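GTPase activator-like protein (Chaetomium thermophilum, PDB 6SSH) is probably a GTPase activator, the crystallised piece being the Rap/ran-GAP (TSC2 GAP) domain of a longer protein. Local coordinates at residues A[17-25]-A[84-95]; A[50-61]-A[75-83]. All coordinates share one frame; numbering follows the deposited sequence.

Contact 1. Residues A[17-25]-A[84-95]; sequences ETEILANTM and TNLEHDPQCIMK. With EDO (1,2-ethanediol), chain F.
Lys95 and Thr84 hold the backbone of Leu21 and Ala22 in a small polar network. Lys95 NZ donates to Leu21 O at 2.8 Å, arriving nearly in line with the carbonyl (C=O...N angle 165°), and also to Thr84 OG1 at 2.9 Å. Thr84 OG1 passes the interaction on to Ala22 O at 2.7 Å, the hydroxyl lying 47° out of the carbonyl plane. A threonine hydroxyl suits this relay because it accepts and donates at once. With the chain extended beyond CG, the lysine carries its ammonium from helix 93-99 to these oxygens; Thr79 O and Met82 O also lie within bonding range, so that three N-H hydrogens are shared among four acceptors.

Apolar packing fills the space beside this network. Leu21 CB rests on Cys92 CB at 3.7 Å, while the small methyl of Ala22 meets Cys92 SG at 4.1 Å and the CG2 branch of Thr84. Cys92, at the N-cap position of helix 93-99, keeps its SG directed at helix 17-21.

Toward the surface, one water donates to both Thr18 O (3.0 Å) and Pro90 O (3.1 Å).

Lys95 and Thr84 thus grip the main-chain oxygens of Leu21 and Ala22, while Cys92 and the water hold the 89-92 turn. A buried ammonium among so many carbonyls is probably stabilised by their dipoles, which would favour the charged form of Lys95.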
loop_
_atom_site.group_PDB
_atom_site.type_symbol
_atom_site.label_atom_id
_atom_site.label_comp_id
_atom_site.label_asym_id
_atom_site.label_seq_id
_atom_site.Cartn_x
_atom_site.Cartn_y
_atom_site.Cartn_z
ATOM N N GLU A 17 -11.065 -4.499 -8.918
ATOM C CA GLU A 17 -10.150 -5.171 -7.994
ATOM C C GLU A 17 -9.391 -6.329 -8.621
ATOM O O GLU A 17 -8.190 -6.452 -8.377
ATOM C CB GLU A 17 -10.992 -5.687 -6.844
ATOM C CG GLU A 17 -10.513 -6.795 -5.985
ATOM C CD GLU A 17 -11.539 -6.903 -4.827
ATOM O OE1 GLU A 17 -12.737 -7.257 -5.010
ATOM O OE2 GLU A 17 -11.139 -6.456 -3.819
ATOM N N THR A 18 -10.049 -7.227 -9.327
ATOM C CA THR A 18 -9.416 -8.466 -9.733
ATOM C C THR A 18 -8.249 -8.190 -10.671
ATOM O O THR A 18 -7.151 -8.702 -10.492
ATOM C CB THR A 18 -10.476 -9.423 -10.325
ATOM O OG1 THR A 18 -11.573 -9.495 -9.401
ATOM C CG2 THR A 18 -9.918 -10.803 -10.529
ATOM N N GLU A 19 -8.464 -7.336 -11.665
ATOM C CA GLU A 19 -7.372 -7.023 -12.581
ATOM C C GLU A 19 -6.214 -6.268 -11.911
ATOM O O GLU A 19 -5.010 -6.408 -12.257
ATOM C CB GLU A 19 -7.915 -6.279 -13.796
ATOM C CG GLU A 19 -8.418 -4.869 -13.453
ATOM C CD GLU A 19 -9.105 -4.147 -14.607
ATOM O OE1 GLU A 19 -8.913 -4.577 -15.780
ATOM O OE2 GLU A 19 -9.805 -3.146 -14.292
ATOM N N ILE A 20 -6.553 -5.415 -10.947
ATOM C CA ILE A 20 -5.512 -4.683 -10.212
ATOM C C ILE A 20 -4.634 -5.631 -9.365
ATOM O O ILE A 20 -3.414 -5.555 -9.354
ATOM C CB ILE A 20 -6.198 -3.603 -9.303
ATOM C CG1 ILE A 20 -6.826 -2.474 -10.158
ATOM C CG2 ILE A 20 -5.212 -3.024 -8.287
ATOM C CD1 ILE A 20 -7.808 -1.640 -9.365
ATOM N N LEU A 21 -5.289 -6.583 -8.701
ATOM C CA LEU A 21 -4.531 -7.498 -7.851
ATOM C C LEU A 21 -3.625 -8.355 -8.711
ATOM O O LEU A 21 -2.581 -8.782 -8.212
ATOM C CB LEU A 21 -5.495 -8.365 -7.044
ATOM C CG LEU A 21 -6.301 -7.638 -5.944
ATOM C CD1 LEU A 21 -7.301 -8.614 -5.306
ATOM C CD2 LEU A 21 -5.406 -7.021 -4.885
ATOM N N ALA A 22 -3.979 -8.627 -9.929
ATOM C CA ALA A 22 -3.154 -9.465 -10.799
ATOM C C ALA A 22 -1.800 -8.826 -11.126
ATOM O O ALA A 22 -0.887 -9.516 -11.575
ATOM C CB ALA A 22 -3.894 -9.818 -12.061
ATOM N N ASN A 23 -1.658 -7.508 -10.992
ATOM C CA ASN A 23 -0.419 -6.861 -11.366
ATOM C C ASN A 23 0.762 -7.425 -10.593
ATOM O O ASN A 23 0.653 -7.703 -9.405
ATOM C CB ASN A 23 -0.484 -5.347 -11.105
ATOM C CG ASN A 23 -1.551 -4.658 -11.909
ATOM O OD1 ASN A 23 -1.907 -5.066 -13.002
ATOM N ND2 ASN A 23 -2.032 -3.535 -11.407
ATOM N N THR A 24 1.891 -7.587 -11.313
ATOM C CA THR A 24 3.110 -8.080 -10.693
ATOM C C THR A 24 4.292 -7.134 -10.792
ATOM O O THR A 24 5.409 -7.486 -10.460
ATOM C CB THR A 24 3.568 -9.385 -11.231
ATOM O OG1 THR A 24 3.718 -9.210 -12.605
ATOM C CG2 THR A 24 2.525 -10.513 -10.892
ATOM N N MET A 25 4.022 -5.901 -11.191
ATOM C CA MET A 25 5.028 -4.840 -11.159
ATOM C C MET A 25 4.291 -3.538 -11.346
ATOM O O MET A 25 3.138 -3.483 -11.751
ATOM C CB MET A 25 6.034 -5.092 -12.245
ATOM C CG MET A 25 5.454 -4.923 -13.549
ATOM S SD MET A 25 6.666 -5.139 -14.905
ATOM C CE MET A 25 8.124 -4.331 -14.225
ATOM N N THR A 84 1.168 -14.006 -9.203
ATOM C CA THR A 84 -0.118 -14.144 -9.875
ATOM C C THR A 84 -0.120 -15.427 -10.676
ATOM O O THR A 84 0.808 -15.675 -11.468
ATOM C CB THR A 84 -0.317 -12.964 -10.824
ATOM O OG1 THR A 84 -0.372 -11.739 -10.065
ATOM C CG2 THR A 84 -1.552 -13.064 -11.642
ATOM N N ASN A 85 -1.158 -16.209 -10.489
ATOM C CA ASN A 85 -1.396 -17.364 -11.352
ATOM C C ASN A 85 -2.905 -17.462 -11.537
ATOM O O ASN A 85 -3.611 -17.844 -10.618
ATOM C CB ASN A 85 -0.805 -18.670 -10.762
ATOM C CG ASN A 85 -1.041 -19.853 -11.659
ATOM O OD1 ASN A 85 -2.065 -19.980 -12.316
ATOM N ND2 ASN A 85 -0.022 -20.701 -11.763
ATOM N N LEU A 86 -3.370 -17.017 -12.710
ATOM C CA LEU A 86 -4.823 -16.892 -12.932
ATOM C C LEU A 86 -5.517 -18.194 -13.272
ATOM O O LEU A 86 -6.744 -18.241 -13.283
ATOM C CB LEU A 86 -5.095 -15.791 -13.957
ATOM C CG LEU A 86 -4.535 -14.409 -13.560
ATOM C CD1 LEU A 86 -4.815 -13.427 -14.773
ATOM C CD2 LEU A 86 -5.102 -13.934 -12.308
ATOM N N GLU A 87 -4.740 -19.222 -13.593
ATOM C CA GLU A 87 -5.318 -20.575 -13.632
ATOM C C GLU A 87 -5.648 -21.105 -12.253
ATOM O O GLU A 87 -6.757 -21.623 -12.047
ATOM C CB GLU A 87 -4.367 -21.500 -14.364
ATOM C CG GLU A 87 -4.384 -21.375 -15.862
ATOM C CD GLU A 87 -5.694 -21.839 -16.529
ATOM O OE1 GLU A 87 -6.493 -22.590 -15.873
ATOM O OE2 GLU A 87 -5.904 -21.590 -17.737
ATOM N N HIS A 88 -4.725 -20.956 -11.312
ATOM C CA HIS A 88 -4.892 -21.497 -9.974
ATOM C C HIS A 88 -5.795 -20.575 -9.144
ATOM O O HIS A 88 -6.498 -21.027 -8.261
ATOM C CB HIS A 88 -3.566 -21.590 -9.208
ATOM C CG HIS A 88 -2.607 -22.573 -9.783
ATOM N ND1 HIS A 88 -1.371 -22.829 -9.227
ATOM C CD2 HIS A 88 -2.721 -23.383 -10.843
ATOM C CE1 HIS A 88 -0.747 -23.735 -9.962
ATOM N NE2 HIS A 88 -1.550 -24.103 -10.944
ATOM N N ASP A 89 -5.684 -19.259 -9.339
ATOM C CA ASP A 89 -6.305 -18.298 -8.439
ATOM C C ASP A 89 -6.751 -17.120 -9.303
ATOM O O ASP A 89 -6.165 -16.001 -9.191
ATOM C CB ASP A 89 -5.312 -17.888 -7.336
ATOM C CG ASP A 89 -5.958 -16.987 -6.277
ATOM O OD1 ASP A 89 -7.190 -16.784 -6.303
ATOM O OD2 ASP A 89 -5.197 -16.442 -5.423
ATOM N N PRO A 90 -7.734 -17.313 -10.149
ATOM C CA PRO A 90 -8.177 -16.226 -11.057
ATOM C C PRO A 90 -8.670 -14.974 -10.330
ATOM O O PRO A 90 -8.548 -13.885 -10.900
ATOM C CB PRO A 90 -9.346 -16.859 -11.826
ATOM C CG PRO A 90 -9.793 -18.045 -10.953
ATOM C CD PRO A 90 -8.497 -18.549 -10.379
ATOM N N GLN A 91 -9.235 -15.086 -9.141
ATOM C CA GLN A 91 -9.721 -13.938 -8.391
ATOM C C GLN A 91 -8.653 -13.323 -7.489
ATOM O O GLN A 91 -8.899 -12.313 -6.798
ATOM C CB GLN A 91 -10.940 -14.300 -7.555
ATOM C CG GLN A 91 -12.162 -14.643 -8.375
ATOM C CD GLN A 91 -12.738 -13.447 -9.076
ATOM O OE1 GLN A 91 -13.181 -12.498 -8.433
ATOM N NE2 GLN A 91 -12.742 -13.480 -10.392
ATOM N N CYS A 92 -7.444 -13.860 -7.524
ATOM C CA CYS A 92 -6.336 -13.406 -6.669
ATOM C C CYS A 92 -6.738 -13.392 -5.216
ATOM O O CYS A 92 -6.413 -12.424 -4.485
ATOM C CB CYS A 92 -5.806 -12.043 -7.114
ATOM S SG CYS A 92 -5.237 -11.994 -8.842
ATOM N N ILE A 93 -7.471 -14.399 -4.767
ATOM C CA ILE A 93 -7.903 -14.435 -3.370
ATOM C C ILE A 93 -6.685 -14.507 -2.457
ATOM O O ILE A 93 -6.769 -14.039 -1.300
ATOM C CB ILE A 93 -8.894 -15.572 -3.049
ATOM C CG1 ILE A 93 -8.222 -16.908 -3.071
ATOM C CG2 ILE A 93 -10.113 -15.481 -3.980
ATOM C CD1 ILE A 93 -9.190 -18.049 -2.673
ATOM N N MET A 94 -5.567 -15.080 -2.878
ATOM C CA MET A 94 -4.407 -15.142 -2.010
ATOM C C MET A 94 -3.824 -13.732 -1.750
ATOM O O MET A 94 -3.201 -13.513 -0.722
ATOM C CB MET A 94 -3.386 -16.146 -2.510
ATOM C CG MET A 94 -3.879 -17.574 -2.540
ATOM S SD MET A 94 -4.371 -18.140 -0.907
ATOM C CE MET A 94 -4.677 -19.792 -1.319
ATOM N N LYS A 95 -4.027 -12.790 -2.679
ATOM C CA LYS A 95 -3.623 -11.391 -2.425
ATOM C C LYS A 95 -4.712 -10.665 -1.667
ATOM O O LYS A 95 -4.401 -9.902 -0.732
ATOM C CB LYS A 95 -3.363 -10.667 -3.720
ATOM C CG LYS A 95 -2.341 -11.373 -4.616
ATOM C CD LYS A 95 -1.768 -10.432 -5.665
ATOM C CE LYS A 95 -0.981 -11.155 -6.772
ATOM N NZ LYS A 95 -0.234 -10.219 -7.644
HETATM C C1 EDO F . -1.349 -22.106 -5.515
HETATM O O1 EDO F . -0.859 -21.289 -6.595
HETATM C C2 EDO F . -0.867 -21.594 -4.152
HETATM O O2 EDO F . 0.558 -21.354 -4.151
HETATM O O HOH W 1 -7.153 -11.321 -11.863
#

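Contact 2. Residues A[50-61]-A[75-83]; sequences TQGLDRVNDMDG and VFHVTTQMP. With EDO (1,2-ethanediol), chain B; EDO (1,2-ethanediol), chain E.
His77 NE2 donates to Gln51 O at 2.9 Å, the one hydrogen bond linking the two segments. It is bent (136° at the hydrogen), and the nitrogen stands 35° above the carbonyl plane. The other ring nitrogen, ND1, is bonded to Asp102, so the imidazole is held from two sides and its rotation is fixed; histidine suits a place that needs two polar atoms on one flat group.

Leu53 packs against the same ring, CG lying 3.7 Å from His77 CD2. Its CB points toward the strand, and with CG opposite the carbonyl carbon (chi1 -65°) the branch is set against the ring; CD1 meets Val75 CG1 at 3.8 Å as the two side chains run past each other in opposite directions. The aliphatic part of Gln51 crosses Val75, CG to CG2 3.8 Å, while its amide leads away.

Gln51 and Leu53 belong to a type I' turn, Thr50 to Leu53, in the loop that joins strands 39-42 and 63-68 of the Rap/ran-GAP domain and folds over strand 73-78. Gly52 takes backbone angles that favour glycine, and Thr50 OG1 ties the turn by donating to Leu53 O (2.7 Å).

Farther along, the type I turn Asp58 to Gly61 meets the end of 75-83. Pro83 CD sits 3.3 Å from Gly61 N, and Met82 CG lies 3.5 Å from Asp60 O. Gly61 CA approaches Gln81 O at 3.6 Å in a CA-H...O contact; glycine, having no side chain, lets the backbones come this close. Asp60 OD1 is bonded to Arg97 and His98 of helix 93-99, and OD2 accepts from Asp54 N.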
loop_
_atom_site.group_PDB
_atom_site.type_symbol
_atom_site.label_atom_id
_atom_site.label_comp_id
_atom_site.label_asym_id
_atom_site.label_seq_id
_atom_site.Cartn_x
_atom_site.Cartn_y
_atom_site.Cartn_z
ATOM N N THR A 50 5.591 -11.929 10.243
ATOM C CA THR A 50 5.329 -11.561 8.851
ATOM C C THR A 50 3.878 -11.167 8.573
ATOM O O THR A 50 3.528 -10.914 7.434
ATOM C CB THR A 50 5.694 -12.665 7.903
ATOM O OG1 THR A 50 4.868 -13.795 8.208
ATOM C CG2 THR A 50 7.204 -13.065 8.051
ATOM N N GLN A 51 3.111 -10.981 9.639
ATOM C CA GLN A 51 1.766 -10.459 9.509
ATOM C C GLN A 51 0.975 -11.170 8.440
ATOM O O GLN A 51 0.241 -10.582 7.647
ATOM C CB GLN A 51 1.795 -8.944 9.294
ATOM C CG GLN A 51 2.417 -8.180 10.429
ATOM C CD GLN A 51 1.549 -8.104 11.649
ATOM O OE1 GLN A 51 0.425 -8.569 11.671
ATOM N NE2 GLN A 51 2.091 -7.527 12.715
ATOM N N GLY A 52 1.043 -12.495 8.496
ATOM C CA GLY A 52 0.244 -13.327 7.625
ATOM C C GLY A 52 0.910 -13.767 6.331
ATOM O O GLY A 52 0.409 -14.624 5.602
ATOM N N LEU A 53 2.015 -13.149 5.945
ATOM C CA LEU A 53 2.731 -13.540 4.712
ATOM C C LEU A 53 3.425 -14.870 4.927
ATOM O O LEU A 53 4.075 -15.084 5.944
ATOM C CB LEU A 53 3.748 -12.454 4.310
ATOM C CG LEU A 53 3.178 -11.096 3.919
ATOM C CD1 LEU A 53 4.310 -10.117 3.786
ATOM C CD2 LEU A 53 2.393 -11.198 2.645
ATOM N N ASP A 54 3.314 -15.770 3.963
ATOM C CA ASP A 54 3.854 -17.112 4.100
ATOM C C ASP A 54 5.362 -17.091 4.313
ATOM O O ASP A 54 6.114 -16.547 3.530
ATOM C CB ASP A 54 3.553 -17.891 2.816
ATOM C CG ASP A 54 4.000 -19.387 2.878
ATOM O OD1 ASP A 54 4.056 -19.961 3.955
ATOM O OD2 ASP A 54 4.213 -19.872 1.775
ATOM N N ARG A 55 5.789 -17.796 5.359
ATOM C CA ARG A 55 7.205 -18.013 5.668
ATOM C C ARG A 55 7.681 -19.436 5.295
ATOM O O ARG A 55 8.844 -19.792 5.514
ATOM C CB ARG A 55 7.476 -17.645 7.133
ATOM C CG ARG A 55 6.979 -18.634 8.158
ATOM C CD ARG A 55 7.205 -18.137 9.569
ATOM N NE ARG A 55 8.624 -18.132 9.894
ATOM C CZ ARG A 55 9.354 -19.221 10.090
ATOM N NH1 ARG A 55 8.784 -20.413 10.061
ATOM N NH2 ARG A 55 10.635 -19.122 10.374
ATOM N N VAL A 56 6.809 -20.262 4.749
ATOM C CA VAL A 56 7.145 -21.689 4.464
ATOM C C VAL A 56 7.499 -21.941 3.025
ATOM O O VAL A 56 8.533 -22.526 2.725
ATOM C CB VAL A 56 5.958 -22.598 4.890
ATOM C CG1 VAL A 56 6.297 -24.079 4.674
ATOM C CG2 VAL A 56 5.680 -22.383 6.304
ATOM N N ASN A 57 6.622 -21.558 2.107
ATOM C CA ASN A 57 6.746 -21.931 0.737
ATOM C C ASN A 57 6.701 -20.824 -0.267
ATOM O O ASN A 57 6.485 -21.057 -1.447
ATOM C CB ASN A 57 5.614 -22.926 0.293
ATOM C CG ASN A 57 5.466 -24.153 1.176
ATOM O OD1 ASN A 57 6.339 -25.012 1.199
ATOM N ND2 ASN A 57 4.320 -24.269 1.850
ATOM N N ASP A 58 6.890 -19.571 0.187
ATOM C CA ASP A 58 6.898 -18.407 -0.711
ATOM C C ASP A 58 5.598 -18.252 -1.485
ATOM O O ASP A 58 5.580 -17.651 -2.538
ATOM C CB ASP A 58 8.082 -18.399 -1.668
ATOM C CG ASP A 58 9.427 -18.231 -0.978
ATOM O OD1 ASP A 58 9.462 -17.539 0.082
ATOM O OD2 ASP A 58 10.463 -18.762 -1.502
ATOM N N MET A 59 4.498 -18.680 -0.889
ATOM C CA MET A 59 3.219 -18.570 -1.553
ATOM C C MET A 59 2.826 -17.111 -1.813
ATOM O O MET A 59 2.126 -16.810 -2.794
ATOM C CB MET A 59 2.149 -19.222 -0.666
ATOM C CG MET A 59 0.764 -19.101 -1.295
ATOM S SD MET A 59 -0.445 -20.000 -0.266
ATOM C CE MET A 59 -0.672 -19.004 1.138
ATOM N N ASP A 60 3.266 -16.212 -0.920
ATOM C CA ASP A 60 2.963 -14.792 -1.050
ATOM C C ASP A 60 4.151 -14.032 -1.648
ATOM O O ASP A 60 4.181 -12.784 -1.574
ATOM C CB ASP A 60 2.597 -14.216 0.305
ATOM C CG ASP A 60 1.343 -14.834 0.845
ATOM O OD1 ASP A 60 0.325 -14.931 0.095
ATOM O OD2 ASP A 60 1.320 -15.309 1.973
ATOM N N GLY A 61 5.103 -14.726 -2.262
ATOM C CA GLY A 61 6.274 -14.098 -2.826
ATOM C C GLY A 61 7.505 -14.367 -1.984
ATOM O O GLY A 61 7.383 -14.687 -0.813
ATOM N N VAL A 75 4.904 -4.323 8.532
ATOM C CA VAL A 75 5.072 -5.225 7.407
ATOM C C VAL A 75 4.122 -4.738 6.333
ATOM O O VAL A 75 2.897 -4.608 6.590
ATOM C CB VAL A 75 4.754 -6.664 7.772
ATOM C CG1 VAL A 75 4.848 -7.565 6.544
ATOM C CG2 VAL A 75 5.704 -7.158 8.840
ATOM N N PHE A 76 4.656 -4.450 5.150
ATOM C CA PHE A 76 3.801 -4.058 4.018
ATOM C C PHE A 76 3.361 -5.309 3.262
ATOM O O PHE A 76 4.115 -6.301 3.135
ATOM C CB PHE A 76 4.533 -3.080 3.101
ATOM C CG PHE A 76 4.804 -1.750 3.789
ATOM C CD1 PHE A 76 6.046 -1.508 4.343
ATOM C CD2 PHE A 76 3.773 -0.822 3.975
ATOM C CE1 PHE A 76 6.297 -0.299 5.017
ATOM C CE2 PHE A 76 4.029 0.373 4.628
ATOM C CZ PHE A 76 5.290 0.601 5.155
ATOM N N HIS A 77 2.118 -5.256 2.803
ATOM C CA HIS A 77 1.528 -6.325 1.988
ATOM C C HIS A 77 1.429 -5.785 0.592
ATOM O O HIS A 77 0.475 -5.074 0.262
ATOM C CB HIS A 77 0.167 -6.749 2.476
ATOM C CG HIS A 77 0.148 -7.355 3.830
ATOM N ND1 HIS A 77 -0.976 -7.310 4.629
ATOM C CD2 HIS A 77 1.044 -8.156 4.468
ATOM C CE1 HIS A 77 -0.757 -8.032 5.721
ATOM N NE2 HIS A 77 0.469 -8.566 5.644
ATOM N N VAL A 78 2.433 -6.027 -0.225
ATOM C CA VAL A 78 2.624 -5.348 -1.510
ATOM C C VAL A 78 2.088 -6.294 -2.606
ATOM O O VAL A 78 2.709 -7.308 -2.892
ATOM C CB VAL A 78 4.068 -5.005 -1.775
ATOM C CG1 VAL A 78 4.189 -4.214 -3.059
ATOM C CG2 VAL A 78 4.651 -4.197 -0.561
ATOM N N THR A 79 0.966 -5.978 -3.197
ATOM C CA THR A 79 0.320 -6.939 -4.109
ATOM C C THR A 79 1.218 -7.233 -5.291
ATOM O O THR A 79 1.214 -8.366 -5.748
ATOM C CB THR A 79 -1.095 -6.510 -4.474
ATOM O OG1 THR A 79 -1.065 -5.205 -5.064
ATOM C CG2 THR A 79 -1.988 -6.519 -3.246
ATOM N N THR A 80 2.025 -6.304 -5.788
ATOM C CA THR A 80 2.909 -6.560 -6.906
ATOM C C THR A 80 4.078 -7.512 -6.500
ATOM O O THR A 80 4.722 -8.070 -7.390
ATOM C CB THR A 80 3.486 -5.318 -7.544
ATOM O OG1 THR A 80 4.166 -4.536 -6.527
ATOM C CG2 THR A 80 2.394 -4.445 -8.208
ATOM N N GLN A 81 4.350 -7.666 -5.195
ATOM C CA GLN A 81 5.371 -8.648 -4.718
ATOM C C GLN A 81 4.830 -10.071 -4.695
ATOM O O GLN A 81 5.591 -11.024 -4.469
ATOM C CB GLN A 81 5.884 -8.256 -3.317
ATOM C CG GLN A 81 6.743 -7.011 -3.287
ATOM C CD GLN A 81 8.065 -7.112 -4.015
ATOM O OE1 GLN A 81 8.413 -6.294 -4.807
ATOM N NE2 GLN A 81 8.827 -8.177 -3.744
ATOM N N MET A 82 3.518 -10.219 -4.778
ATOM C CA MET A 82 2.843 -11.504 -4.614
ATOM C C MET A 82 2.647 -12.143 -5.971
ATOM O O MET A 82 2.283 -11.467 -6.921
ATOM C CB MET A 82 1.502 -11.316 -3.919
ATOM C CG MET A 82 1.606 -10.638 -2.548
ATOM S SD MET A 82 -0.032 -10.226 -1.952
ATOM C CE MET A 82 0.382 -9.229 -0.475
ATOM N N PRO A 83 2.861 -13.467 -6.080
ATOM C CA PRO A 83 2.723 -14.115 -7.396
ATOM C C PRO A 83 1.276 -14.116 -7.874
ATOM O O PRO A 83 0.337 -14.192 -7.105
ATOM C CB PRO A 83 3.215 -15.555 -7.145
ATOM C CG PRO A 83 3.226 -15.718 -5.715
ATOM C CD PRO A 83 3.252 -14.416 -5.004
HETATM C C1 EDO B . 8.447 -12.437 -5.986
HETATM O O1 EDO B . 8.773 -13.733 -5.416
HETATM C C2 EDO B . 8.936 -11.302 -5.096
HETATM O O2 EDO B . 8.286 -11.298 -3.840
HETATM C C1 EDO E . 11.876 -6.396 -6.113
HETATM O O1 EDO E . 10.804 -5.561 -5.590
HETATM C C2 EDO E . 12.290 -7.651 -5.314
HETATM O O2 EDO E . 11.241 -8.622 -5.163
#

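In the fold
The centres of the two contacts lie about 13 Å apart, and both belong to the Rap/ran-GAP domain. Along the chain the order is 17-25, 50-61, 75-83 and 84-95, so contact 2 forms wholly within the span that contact 1 closes. Segments 75-83 and 84-95 are consecutive: the chain leaves strand 73-78 of the mixed sheet and passes into helix 93-99. That helix is common ground, since Lys95 of contact 1 also packs its CE against Pro83 O in contact 2, while Leu53 and Met82 touch His98. Together the contacts fasten the strand-to-helix connection to helix 17-21 and to the 50-61 loop.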